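Local coordinates for methyl transferase from Methanosarcina acetivorans (Methanosarcina acetivorans, PDB 6MRO), which probably transfers methyl groups from S-adenosylmethionine to an acceptor, and binds the product S-adenosyl-L-homocysteine and calcium ions, at residues M1-Y7 against D61-A66; Y7-P11 against C41-E45; V103-F109 against Y134-C138; F109-D114 against P150-S154. The protein carries 1 engineered substitution. One frame throughout, in Å; residues are numbered along the deposited sequence. Where two conformers were deposited one is given.

Contact 1 (M1-Y7 against D61-A66). Engineered in segment 61-66: R65 (natural residue Asp). With SAH (S-adenosyl-L-homocysteine), chain B.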
# COMPACT_ATOMS: atom_id res chain seq x y z
N MET A 1 17.80 -5.94 -9.70
CA MET A 1 16.68 -6.70 -10.16
C MET A 1 15.62 -5.82 -10.75
O MET A 1 15.74 -4.63 -10.69
CB MET A 1 16.10 -7.51 -9.04
CG MET A 1 15.88 -6.69 -7.82
SD MET A 1 14.22 -6.23 -7.27
CE MET A 1 14.86 -5.13 -6.04
N PHE A 2 14.46 -6.42 -10.88
CA PHE A 2 13.36 -5.76 -11.58
C PHE A 2 12.95 -4.42 -10.97
O PHE A 2 12.80 -3.41 -11.67
CB PHE A 2 12.16 -6.71 -11.63
CG PHE A 2 10.96 -6.14 -12.32
CD1 PHE A 2 10.01 -5.42 -11.61
CD2 PHE A 2 10.79 -6.29 -13.69
CE1 PHE A 2 8.91 -4.88 -12.24
CE2 PHE A 2 9.69 -5.76 -14.33
CZ PHE A 2 8.75 -5.05 -13.61
N TRP A 3 12.76 -4.39 -9.65
CA TRP A 3 12.29 -3.17 -9.03
C TRP A 3 13.38 -2.11 -8.91
O TRP A 3 13.05 -0.92 -8.89
CB TRP A 3 11.66 -3.51 -7.69
CG TRP A 3 10.39 -4.29 -7.91
CD1 TRP A 3 10.20 -5.63 -7.72
CD2 TRP A 3 9.16 -3.77 -8.42
NE1 TRP A 3 8.90 -5.97 -8.05
CE2 TRP A 3 8.24 -4.84 -8.48
CE3 TRP A 3 8.73 -2.50 -8.82
CZ2 TRP A 3 6.93 -4.69 -8.94
CZ3 TRP A 3 7.42 -2.34 -9.25
CH2 TRP A 3 6.54 -3.44 -9.31
N ASP A 4 14.66 -2.49 -8.86
CA ASP A 4 15.68 -1.46 -8.98
C ASP A 4 15.62 -0.79 -10.35
O ASP A 4 15.89 0.41 -10.47
CB ASP A 4 17.07 -2.04 -8.73
CG ASP A 4 17.13 -2.84 -7.45
OD1 ASP A 4 16.80 -2.27 -6.39
OD2 ASP A 4 17.58 -4.00 -7.49
N GLU A 5 15.27 -1.54 -11.39
CA GLU A 5 15.25 -0.97 -12.74
C GLU A 5 14.20 0.13 -12.86
O GLU A 5 14.46 1.18 -13.46
CB GLU A 5 14.99 -2.06 -13.78
CG GLU A 5 16.16 -2.98 -14.04
CD GLU A 5 17.42 -2.23 -14.40
OE1 GLU A 5 17.35 -1.35 -15.29
OE2 GLU A 5 18.48 -2.51 -13.81
N VAL A 6 13.01 -0.09 -12.30
CA VAL A 6 11.95 0.89 -12.50
C VAL A 6 12.22 2.17 -11.73
O VAL A 6 11.73 3.24 -12.13
CB VAL A 6 10.57 0.30 -12.12
CG1 VAL A 6 10.34 -1.05 -12.85
CG2 VAL A 6 10.43 0.15 -10.64
N TYR A 7 13.04 2.14 -10.69
CA TYR A 7 13.34 3.37 -9.96
C TYR A 7 14.57 4.09 -10.50
O TYR A 7 15.02 5.07 -9.89
CB TYR A 7 13.48 3.07 -8.46
CG TYR A 7 12.10 2.94 -7.83
CD1 TYR A 7 11.57 1.70 -7.52
CD2 TYR A 7 11.31 4.06 -7.62
CE1 TYR A 7 10.30 1.57 -6.97
CE2 TYR A 7 10.01 3.95 -7.07
CZ TYR A 7 9.52 2.70 -6.75
OH TYR A 7 8.25 2.59 -6.20
N ASP A 61 10.11 -1.84 1.22
CA ASP A 61 10.09 -1.93 -0.23
C ASP A 61 11.30 -2.73 -0.68
O ASP A 61 12.35 -2.70 -0.03
CB ASP A 61 10.09 -0.54 -0.88
CG ASP A 61 9.61 -0.55 -2.33
OD1 ASP A 61 10.35 -1.03 -3.21
OD2 ASP A 61 8.48 -0.07 -2.58
N LEU A 62 11.14 -3.43 -1.81
CA LEU A 62 12.23 -4.22 -2.37
C LEU A 62 13.36 -3.36 -2.94
O LEU A 62 14.52 -3.78 -2.94
CB LEU A 62 11.69 -5.13 -3.48
CG LEU A 62 11.08 -6.47 -3.10
CD1 LEU A 62 10.53 -7.14 -4.36
CD2 LEU A 62 12.14 -7.36 -2.43
N ALA A 63 13.05 -2.16 -3.40
CA ALA A 63 14.00 -1.35 -4.17
C ALA A 63 14.82 -0.49 -3.23
O ALA A 63 14.29 0.41 -2.58
CB ALA A 63 13.24 -0.48 -5.16
N LYS A 64 16.14 -0.73 -3.17
CA LYS A 64 16.98 0.09 -2.31
C LYS A 64 16.95 1.55 -2.74
O LYS A 64 17.02 2.45 -1.90
CB LYS A 64 18.42 -0.42 -2.28
CG LYS A 64 18.56 -1.91 -2.04
CD LYS A 64 20.04 -2.32 -2.05
CE LYS A 64 20.73 -1.85 -3.32
NZ LYS A 64 20.15 -2.46 -4.55
N ARG A 65 16.88 1.80 -4.05
CA ARG A 65 16.83 3.18 -4.53
C ARG A 65 15.60 3.91 -3.99
O ARG A 65 15.69 5.06 -3.54
CB ARG A 65 16.85 3.21 -6.06
CG ARG A 65 16.47 4.55 -6.69
CD ARG A 65 17.52 5.59 -6.42
NE ARG A 65 17.29 6.82 -7.19
CZ ARG A 65 17.78 7.04 -8.41
NH1 ARG A 65 18.52 6.12 -9.01
NH2 ARG A 65 17.53 8.19 -9.02
N ALA A 66 14.44 3.25 -4.01
CA ALA A 66 13.24 3.89 -3.48
C ALA A 66 13.39 4.14 -1.98
O ALA A 66 13.09 5.24 -1.49
CB ALA A 66 12.02 3.03 -3.78
N SAH B . 3.41 2.65 -2.64
CA SAH B . 4.29 3.43 -3.53
CB SAH B . 4.89 2.53 -4.61
CG SAH B . 3.85 1.72 -5.37
SD SAH B . 4.54 0.80 -6.77
C SAH B . 3.56 4.59 -4.18
O SAH B . 2.34 4.72 -4.06
OXT SAH B . 4.20 5.42 -4.85
C5' SAH B . 4.68 -0.81 -5.94
C4' SAH B . 5.91 -0.91 -5.03
O4' SAH B . 5.94 -2.20 -4.44
C3' SAH B . 7.26 -0.69 -5.73
O3' SAH B . 7.94 0.33 -5.03
C2' SAH B . 7.94 -2.05 -5.62
O2' SAH B . 9.35 -2.00 -5.50
C1' SAH B . 7.28 -2.64 -4.39
N9 SAH B . 7.26 -4.11 -4.31
C8 SAH B . 6.90 -5.01 -5.29
N7 SAH B . 6.98 -6.25 -4.78
C5 SAH B . 7.37 -6.15 -3.48
C6 SAH B . 7.61 -7.10 -2.49
N6 SAH B . 7.47 -8.39 -2.74
N1 SAH B . 8.01 -6.67 -1.25
C2 SAH B . 8.16 -5.33 -0.98
N3 SAH B . 7.93 -4.39 -1.96
C4 SAH B . 7.53 -4.81 -3.18
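The methyl of A66 sits over the middle of the Y7 ring, its CB 3.7 Å from the ring centroid in a CH-pi contact almost along the normal. A63 presses on the same ring obliquely, CB to Y7 CD1 3.6 Å; small residues here let the aromatic lie close to the backbone. Beside it, W3 CD1 meets L62 CD1 at 3.7 Å, and both side chains reach the ligand. With CG beside the backbone N (chi1 -68°), the indole of W3 lays one face on the ribose C2' of SAH while F2 covers its opposite face; L62 CD1 lies 3.4 Å from adenine C5. Were W3 an alanine, the ribose would probably lose its flat cover and L62 its neighbour. The sugar hydroxyls are gripped by D61, OD1 taking O2' at 2.7 Å and OD2 taking O3' at 2.5 Å, and Y7 OH donates to O3' as well. An Asx turn holds the carboxylate: A63 N gives a nearly straight bond to the anti lone pair of D61 OD1 (2.9 Å). Farther out, D4 faces K64 in a long salt bridge, and the engineered R65 has Y7 O over one face of its guanidinium, while its NE pairs with D69. Helix 2-6 thus packs against the start of helix 64-76, just beyond strand 56-61, where an acidic residue binding the ribose is familiar in Rossmann-like methyltransferases.

Contact 2 (Y7-P11 against C41-E45); sequences YKGTP and CGRGE. With SAH (S-adenosyl-L-homocysteine), chain B.
Y7 and R43 meet at right angles: the planes of ring and guanidinium are 88° apart, and the two side chains run alongside each other in opposite senses. The CD2 edge of the tyrosine stands on one face of the guanidinium, toward its rim, with R43 NH2 3.6 Å away from Y7 CD2. That leaves the guanidinium edge to polar partners. NH2 of R43 donates to G9 O at 2.8 Å with an N-H...O angle of 165°, lying in the carbonyl plane, while the oxygen lies close to the plane of the guanidinium. R43 NH1 adds weak bonds to Y7 O (3.0 Å) and to the same G9 O. A chain extended from CG to NE carries the charge across to these carbonyls, a reach that suits arginine, and D14 and D69 supply the carboxylates that hold NH2 and NE. G9 has backbone angles that would jam a side chain against the preceding carbonyl. The 41-45 segment belongs to the glycine-rich link between strand 35-39 and helix 45-51, consistent with the Rossmann-type GxGxxA pattern; C41 to G44 form a type II' beta turn, closed by G44 N to C41 O (3.2 Å). G42 takes a positive phi, and its CA comes to 3.5 Å from Y7 OH; a CB there would crowd this hydroxyl and clash with the homocysteine CB of SAH. The Y7 hydroxyl, besides its bond to the ribose, is hydrogen-bonded to W13 NE1, while P11 CD packs obliquely near R43 NH2, 3.9 Å off.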
# COMPACT_ATOMS: atom_id res chain seq x y z
N TYR A 7 13.04 2.14 -10.69
CA TYR A 7 13.34 3.37 -9.96
C TYR A 7 14.57 4.09 -10.50
O TYR A 7 15.02 5.07 -9.89
CB TYR A 7 13.48 3.07 -8.46
CG TYR A 7 12.10 2.94 -7.83
CD1 TYR A 7 11.57 1.70 -7.52
CD2 TYR A 7 11.31 4.06 -7.62
CE1 TYR A 7 10.30 1.57 -6.97
CE2 TYR A 7 10.01 3.95 -7.07
CZ TYR A 7 9.52 2.70 -6.75
OH TYR A 7 8.25 2.59 -6.20
N LYS A 8 15.07 3.67 -11.66
CA LYS A 8 16.07 4.43 -12.42
C LYS A 8 15.36 5.52 -13.23
O LYS A 8 15.30 5.53 -14.46
CB LYS A 8 16.87 3.50 -13.32
CG LYS A 8 17.80 2.58 -12.55
CD LYS A 8 18.48 1.59 -13.48
CE LYS A 8 19.48 0.75 -12.69
NZ LYS A 8 20.32 -0.10 -13.57
N GLY A 9 14.79 6.48 -12.49
CA GLY A 9 13.90 7.46 -13.08
C GLY A 9 12.66 7.60 -12.22
O GLY A 9 12.70 7.32 -11.02
N THR A 10 11.54 7.99 -12.83
CA THR A 10 10.32 8.31 -12.10
C THR A 10 9.17 7.52 -12.72
O THR A 10 8.59 7.95 -13.74
CB THR A 10 10.03 9.80 -12.15
OG1 THR A 10 11.18 10.53 -11.71
CG2 THR A 10 8.85 10.15 -11.27
N PRO A 11 8.81 6.38 -12.14
CA PRO A 11 7.75 5.54 -12.72
C PRO A 11 6.39 6.17 -12.53
O PRO A 11 6.24 7.10 -11.73
CB PRO A 11 7.87 4.23 -11.91
CG PRO A 11 8.40 4.69 -10.58
CD PRO A 11 9.37 5.80 -10.91
N CYS A 41 6.35 0.64 -0.09
CA CYS A 41 6.17 2.05 0.17
C CYS A 41 6.79 2.96 -0.89
O CYS A 41 6.52 4.17 -0.86
CB CYS A 41 6.73 2.42 1.53
SG CYS A 41 8.54 2.15 1.64
N GLY A 42 7.62 2.44 -1.78
CA GLY A 42 8.20 3.31 -2.79
C GLY A 42 9.00 4.44 -2.17
O GLY A 42 9.68 4.26 -1.16
N ARG A 43 8.92 5.62 -2.78
CA ARG A 43 9.68 6.79 -2.34
C ARG A 43 9.00 7.56 -1.20
O ARG A 43 9.37 8.71 -0.95
CB ARG A 43 9.96 7.71 -3.53
CG ARG A 43 11.11 7.20 -4.36
CD ARG A 43 11.32 7.98 -5.65
NE ARG A 43 12.62 7.64 -6.23
CZ ARG A 43 12.83 7.47 -7.53
NH1 ARG A 43 14.06 7.17 -7.96
NH2 ARG A 43 11.81 7.52 -8.39
N GLY A 44 8.01 6.95 -0.53
CA GLY A 44 7.66 7.31 0.83
C GLY A 44 6.63 8.40 1.06
O GLY A 44 6.45 8.81 2.21
N GLU A 45 5.92 8.86 0.02
CA GLU A 45 4.97 9.96 0.21
C GLU A 45 3.86 9.58 1.20
O GLU A 45 3.57 10.33 2.15
CB GLU A 45 4.37 10.41 -1.12
CG GLU A 45 5.37 11.05 -2.03
CD GLU A 45 5.77 12.45 -1.58
OE1 GLU A 45 6.82 12.92 -2.04
OE2 GLU A 45 5.04 13.08 -0.78
N SAH B . 3.41 2.65 -2.64
CA SAH B . 4.29 3.43 -3.53
CB SAH B . 4.89 2.53 -4.61
CG SAH B . 3.85 1.72 -5.37
SD SAH B . 4.54 0.80 -6.77
C SAH B . 3.56 4.59 -4.18
O SAH B . 2.34 4.72 -4.06
OXT SAH B . 4.20 5.42 -4.85
C5' SAH B . 4.68 -0.81 -5.94
C4' SAH B . 5.91 -0.91 -5.03
O4' SAH B . 5.94 -2.20 -4.44
C3' SAH B . 7.26 -0.69 -5.73
O3' SAH B . 7.94 0.33 -5.03
C2' SAH B . 7.94 -2.05 -5.62
O2' SAH B . 9.35 -2.00 -5.50
C1' SAH B . 7.28 -2.64 -4.39
N9 SAH B . 7.26 -4.11 -4.31
C8 SAH B . 6.90 -5.01 -5.29
N7 SAH B . 6.98 -6.25 -4.78
C5 SAH B . 7.37 -6.15 -3.48
C6 SAH B . 7.61 -7.10 -2.49
N6 SAH B . 7.47 -8.39 -2.74
N1 SAH B . 8.01 -6.67 -1.25
C2 SAH B . 8.16 -5.33 -0.98
N3 SAH B . 7.93 -4.39 -1.96
C4 SAH B . 7.53 -4.81 -3.18

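Contact 3 (V103-F109 against Y134-C138); sequences VIDSGLF and YFMLC. With SAH (S-adenosyl-L-homocysteine), chain B.
V103 and Y134 begin a run of parallel bridges that pairs two central strands of the Rossmann-like sheet, their directions only 2° apart. The backbone bonds alternate across the pair: F135 N to V103 O (2.9 Å), D105 N to F135 O, L137 N to D105 O (2.8 Å), and finally G107 N to L137 O, where glycine accommodates the turn out of the strand. Among the apolar contacts, V103 CG1 touches Y134 CD2 at 3.8 Å on the face that also bears D105 and M136. M136, bent about CB-CG and CG-SD, brings CE to 3.5 Å from F109 CD2; its SD makes an oblique Met-aromatic contact, 4.8 Å from the F109 ring centroid, where a flexible thioether fits well. I104, F135, S106 and L137 lie on the other face, the first three against helix 20-27. S106 serves the ligand, its O accepting from the SAH amino N and its OG donating to a carboxylate oxygen. The remaining polar contacts gather on D105, a buried acid. Its CG, opposite the backbone N (chi1 173°), carries the carboxylate alongside M136 toward Y134 and the loop backbone. Y134 OH donates to D105 OD1 at 2.7 Å from above the carboxylate plane, and F109 N reaches the syn lone pair of D105 OD2 at 3.0 Å, fixing the loop after the strand. A bound water closes the group, donating to D105 OD2 and, at 2.7 Å, to L137 O.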
# COMPACT_ATOMS: atom_id res chain seq x y z
N VAL A 103 -2.06 -1.29 8.21
CA VAL A 103 -1.24 -1.54 7.03
C VAL A 103 -1.86 -0.79 5.86
O VAL A 103 -3.07 -0.95 5.60
CB VAL A 103 -1.13 -3.04 6.69
CG1 VAL A 103 -0.38 -3.23 5.35
CG2 VAL A 103 -0.42 -3.81 7.82
N ILE A 104 -1.05 0.01 5.15
CA ILE A 104 -1.50 0.66 3.92
C ILE A 104 -0.78 0.05 2.72
O ILE A 104 0.40 -0.31 2.78
CB ILE A 104 -1.36 2.20 3.92
CG1 ILE A 104 0.11 2.65 3.96
CG2 ILE A 104 -2.18 2.82 5.06
CD1 ILE A 104 0.29 4.16 3.69
N ASP A 105 -1.51 -0.04 1.61
CA ASP A 105 -1.04 -0.74 0.42
C ASP A 105 -1.45 0.15 -0.74
O ASP A 105 -2.63 0.21 -1.09
CB ASP A 105 -1.67 -2.13 0.38
CG ASP A 105 -1.40 -2.90 -0.89
OD1 ASP A 105 -1.47 -4.15 -0.78
OD2 ASP A 105 -1.10 -2.32 -1.96
N SER A 106 -0.50 0.91 -1.30
CA SER A 106 -0.78 1.87 -2.37
C SER A 106 -0.13 1.31 -3.63
O SER A 106 1.01 1.64 -3.95
CB SER A 106 -0.23 3.28 -2.00
OG SER A 106 -0.40 4.24 -3.05
N GLY A 107 -0.86 0.44 -4.33
CA GLY A 107 -0.34 -0.15 -5.55
C GLY A 107 0.51 -1.41 -5.42
O GLY A 107 1.03 -1.89 -6.44
N LEU A 108 0.69 -1.96 -4.21
CA LEU A 108 1.46 -3.20 -4.11
C LEU A 108 0.62 -4.42 -4.50
O LEU A 108 1.03 -5.23 -5.33
CB LEU A 108 2.04 -3.38 -2.71
CG LEU A 108 2.77 -4.72 -2.47
CD1 LEU A 108 3.92 -4.93 -3.50
CD2 LEU A 108 3.31 -4.86 -1.03
N PHE A 109 -0.56 -4.56 -3.88
CA PHE A 109 -1.45 -5.66 -4.25
C PHE A 109 -1.58 -5.75 -5.76
O PHE A 109 -1.56 -6.85 -6.32
CB PHE A 109 -2.83 -5.47 -3.61
CG PHE A 109 -3.84 -6.47 -4.10
CD1 PHE A 109 -3.76 -7.80 -3.72
CD2 PHE A 109 -4.86 -6.08 -4.96
CE1 PHE A 109 -4.70 -8.73 -4.18
CE2 PHE A 109 -5.80 -7.00 -5.42
CZ PHE A 109 -5.72 -8.32 -5.03
N TYR A 134 -6.51 -2.72 7.39
CA TYR A 134 -5.81 -2.83 6.11
C TYR A 134 -6.53 -1.94 5.11
O TYR A 134 -7.74 -2.11 4.89
CB TYR A 134 -5.78 -4.28 5.63
CG TYR A 134 -5.17 -4.52 4.25
CD1 TYR A 134 -5.90 -5.15 3.25
CD2 TYR A 134 -3.85 -4.15 3.98
CE1 TYR A 134 -5.35 -5.39 2.02
CE2 TYR A 134 -3.28 -4.40 2.73
CZ TYR A 134 -4.05 -5.02 1.76
OH TYR A 134 -3.51 -5.28 0.54
N PHE A 135 -5.80 -0.99 4.54
CA PHE A 135 -6.31 -0.09 3.50
C PHE A 135 -5.50 -0.33 2.23
O PHE A 135 -4.27 -0.21 2.25
CB PHE A 135 -6.19 1.37 3.93
CG PHE A 135 -6.99 1.70 5.14
CD1 PHE A 135 -8.38 1.81 5.05
CD2 PHE A 135 -6.38 1.90 6.37
CE1 PHE A 135 -9.14 2.11 6.17
CE2 PHE A 135 -7.13 2.23 7.49
CZ PHE A 135 -8.51 2.33 7.40
N MET A 136 -6.19 -0.67 1.15
CA MET A 136 -5.52 -1.03 -0.09
C MET A 136 -6.13 -0.25 -1.24
O MET A 136 -7.36 -0.18 -1.38
CB MET A 136 -5.62 -2.53 -0.34
CG MET A 136 -4.89 -3.02 -1.58
SD MET A 136 -5.87 -2.91 -3.10
CE MET A 136 -7.00 -4.28 -2.82
N LEU A 137 -5.27 0.33 -2.07
CA LEU A 137 -5.68 1.11 -3.23
C LEU A 137 -5.21 0.42 -4.50
O LEU A 137 -4.02 0.09 -4.62
CB LEU A 137 -5.12 2.53 -3.11
CG LEU A 137 -5.29 3.52 -4.26
CD1 LEU A 137 -6.73 3.97 -4.32
CD2 LEU A 137 -4.35 4.73 -4.00
N CYS A 138 -6.12 0.23 -5.45
CA CYS A 138 -5.77 -0.42 -6.70
C CYS A 138 -6.65 0.12 -7.82
O CYS A 138 -7.69 0.74 -7.59
CB CYS A 138 -5.91 -1.95 -6.57
SG CYS A 138 -7.61 -2.50 -6.20
N SAH B . 3.41 2.65 -2.64
CA SAH B . 4.29 3.43 -3.53
CB SAH B . 4.89 2.53 -4.61
CG SAH B . 3.85 1.72 -5.37
SD SAH B . 4.54 0.80 -6.77
C SAH B . 3.56 4.59 -4.18
O SAH B . 2.34 4.72 -4.06
OXT SAH B . 4.20 5.42 -4.85
C5' SAH B . 4.68 -0.81 -5.94
C4' SAH B . 5.91 -0.91 -5.03
O4' SAH B . 5.94 -2.20 -4.44
C3' SAH B . 7.26 -0.69 -5.73
O3' SAH B . 7.94 0.33 -5.03
C2' SAH B . 7.94 -2.05 -5.62
O2' SAH B . 9.35 -2.00 -5.50
C1' SAH B . 7.28 -2.64 -4.39
N9 SAH B . 7.26 -4.11 -4.31
C8 SAH B . 6.90 -5.01 -5.29
N7 SAH B . 6.98 -6.25 -4.78
C5 SAH B . 7.37 -6.15 -3.48
C6 SAH B . 7.61 -7.10 -2.49
N6 SAH B . 7.47 -8.39 -2.74
N1 SAH B . 8.01 -6.67 -1.25
C2 SAH B . 8.16 -5.33 -0.98
N3 SAH B . 7.93 -4.39 -1.96
C4 SAH B . 7.53 -4.81 -3.18
O HOH W 1 -2.50 -2.12 -4.32

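Contact 4 (F109-D114 against P150-S154). With CA (calcium ion), chain D.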
# COMPACT_ATOMS: atom_id res chain seq x y z
N PHE A 109 -0.56 -4.56 -3.88
CA PHE A 109 -1.45 -5.66 -4.25
C PHE A 109 -1.58 -5.75 -5.76
O PHE A 109 -1.56 -6.85 -6.32
CB PHE A 109 -2.83 -5.47 -3.61
CG PHE A 109 -3.84 -6.47 -4.10
CD1 PHE A 109 -3.76 -7.80 -3.72
CD2 PHE A 109 -4.86 -6.08 -4.96
CE1 PHE A 109 -4.70 -8.73 -4.18
CE2 PHE A 109 -5.80 -7.00 -5.42
CZ PHE A 109 -5.72 -8.32 -5.03
N HIS A 110 -1.64 -4.59 -6.42
CA HIS A 110 -1.76 -4.50 -7.87
C HIS A 110 -0.67 -5.29 -8.59
O HIS A 110 -0.91 -5.85 -9.66
CB HIS A 110 -1.74 -3.02 -8.28
CG HIS A 110 -1.68 -2.78 -9.75
ND1 HIS A 110 -2.76 -3.00 -10.59
CD2 HIS A 110 -0.69 -2.30 -10.54
CE1 HIS A 110 -2.43 -2.69 -11.83
NE2 HIS A 110 -1.18 -2.26 -11.83
N VAL A 111 0.54 -5.35 -8.03
CA VAL A 111 1.65 -5.99 -8.73
C VAL A 111 1.94 -7.39 -8.22
O VAL A 111 2.69 -8.13 -8.88
CB VAL A 111 2.94 -5.14 -8.68
CG1 VAL A 111 2.68 -3.78 -9.29
CG2 VAL A 111 3.47 -5.02 -7.26
N ILE A 112 1.38 -7.79 -7.07
CA ILE A 112 1.57 -9.15 -6.57
C ILE A 112 0.99 -10.14 -7.57
O ILE A 112 -0.15 -10.00 -8.02
CB ILE A 112 0.92 -9.28 -5.19
CG1 ILE A 112 1.62 -8.38 -4.17
CG2 ILE A 112 0.92 -10.74 -4.70
CD1 ILE A 112 3.09 -8.75 -3.91
N THR A 113 1.78 -11.16 -7.91
CA THR A 113 1.34 -12.14 -8.90
C THR A 113 0.34 -13.13 -8.29
O THR A 113 0.26 -13.30 -7.07
CB THR A 113 2.52 -12.94 -9.47
OG1 THR A 113 3.05 -13.80 -8.46
CG2 THR A 113 3.62 -12.00 -9.96
N ASP A 114 -0.39 -13.80 -9.17
CA ASP A 114 -1.42 -14.75 -8.74
C ASP A 114 -0.84 -15.81 -7.81
O ASP A 114 -1.42 -16.11 -6.76
CB ASP A 114 -2.08 -15.41 -9.95
CG ASP A 114 -3.02 -14.48 -10.69
OD1 ASP A 114 -3.25 -13.35 -10.22
OD2 ASP A 114 -3.53 -14.89 -11.75
N PRO A 150 -2.40 -3.47 -18.09
CA PRO A 150 -2.14 -4.29 -16.90
C PRO A 150 -3.42 -4.83 -16.26
O PRO A 150 -4.51 -4.34 -16.57
CB PRO A 150 -1.44 -3.31 -15.95
CG PRO A 150 -0.89 -2.26 -16.83
CD PRO A 150 -1.83 -2.12 -17.97
N ARG A 151 -3.29 -5.83 -15.39
CA ARG A 151 -4.43 -6.32 -14.63
C ARG A 151 -5.09 -5.17 -13.87
O ARG A 151 -4.46 -4.17 -13.54
CB ARG A 151 -3.99 -7.39 -13.62
CG ARG A 151 -3.75 -8.78 -14.21
CD ARG A 151 -3.16 -9.70 -13.14
NE ARG A 151 -1.93 -9.13 -12.58
CZ ARG A 151 -1.41 -9.47 -11.41
NH1 ARG A 151 -0.29 -8.89 -10.99
NH2 ARG A 151 -2.00 -10.39 -10.66
N ARG A 152 -6.39 -5.32 -13.62
CA ARG A 152 -7.10 -4.43 -12.72
C ARG A 152 -8.00 -5.28 -11.84
O ARG A 152 -8.45 -6.36 -12.25
CB ARG A 152 -7.92 -3.36 -13.46
CG ARG A 152 -7.12 -2.51 -14.47
CD ARG A 152 -7.83 -1.19 -14.80
NE ARG A 152 -9.14 -1.38 -15.43
CZ ARG A 152 -9.34 -1.63 -16.72
NH1 ARG A 152 -8.30 -1.72 -17.55
NH2 ARG A 152 -10.57 -1.80 -17.18
N ALA A 153 -8.27 -4.82 -10.63
CA ALA A 153 -8.94 -5.64 -9.64
C ALA A 153 -10.43 -5.29 -9.61
O ALA A 153 -10.80 -4.12 -9.53
CB ALA A 153 -8.31 -5.46 -8.26
N SER A 154 -11.27 -6.32 -9.71
CA SER A 154 -12.71 -6.13 -9.57
C SER A 154 -13.08 -6.27 -8.10
O SER A 154 -12.29 -6.74 -7.28
CB SER A 154 -13.47 -7.14 -10.40
OG SER A 154 -13.27 -8.44 -9.88
CA CA D . -9.21 -8.29 -13.23
O HOH W 2 -8.01 -7.44 -15.09
O HOH W 3 -7.08 -9.03 -12.23
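H110 and R151 touch where two irregular loops approach, but the backbones stay apart, the nearest CA atoms across the gap being those of H110 and R152 at 7.2 Å. Long side chains therefore make the join. R151 was deposited in two conformers, so its side-chain bonds are less certain and hold for the one described here. In this conformer it grips I112 O end-on: R151 NH1 and NH2 each donate at 3.2 Å to that single oxygen, from the same face of its carbonyl plane. The bend at chi3 (-56°) helps bring the flat end round to the carbonyl. In the same conformer D114 OD1 forms a salt bridge with R151 NH2 at 3.2 Å, its carboxylate turned well out of the guanidinium plane, so one arginine meets both a carbonyl and a charge. At the R151 backbone the H110 ring edge comes in, H110 CE1 standing 3.0 Å from R151 O, and the imidazole packs edge-to-face with F139. With a serine in place of H110, R151 O is likely to lose this edge contact and F139 its ring partner. F109 CE2 meets A153 CB at 4.1 Å, where a small methyl can sit at the rim of the ring. Between R151 and A153, R152 O binds a calcium ion at 2.3 Å, and R152 N donates to a water that is itself a metal ligand. S154 caps the helix that starts at residue 155. With D141, E146 and E157 supplying the other protein ligands, the 150-154 loop contributes a carbonyl ligand to a carboxylate-rich calcium site.

Contacts 1, 2 and 3 all touch SAH. Contacts 1 and 2 share Y7, their centres 8 Å apart, and D61 OD2 and G42 N lie 2.8 Å apart in a probable hydrogen bond that ties ribose binding to the glycine-rich turn. Contact 3 has its centre about 18 Å from that of contact 1; its S106 binds the homocysteine end, while L108 touches the adenosine. Contact 4 joins the ligand pocket through V111, whose CG2 lies 3.9 Å from W3 CZ2 of contact 1. It also shares F109 with contact 3, and there C138 SG packs 3.7 Å from A153 CB. The 109-114 loop thus touches the SAH pocket at V111 and packs against the 150-154 loop, whose R152 O binds calcium.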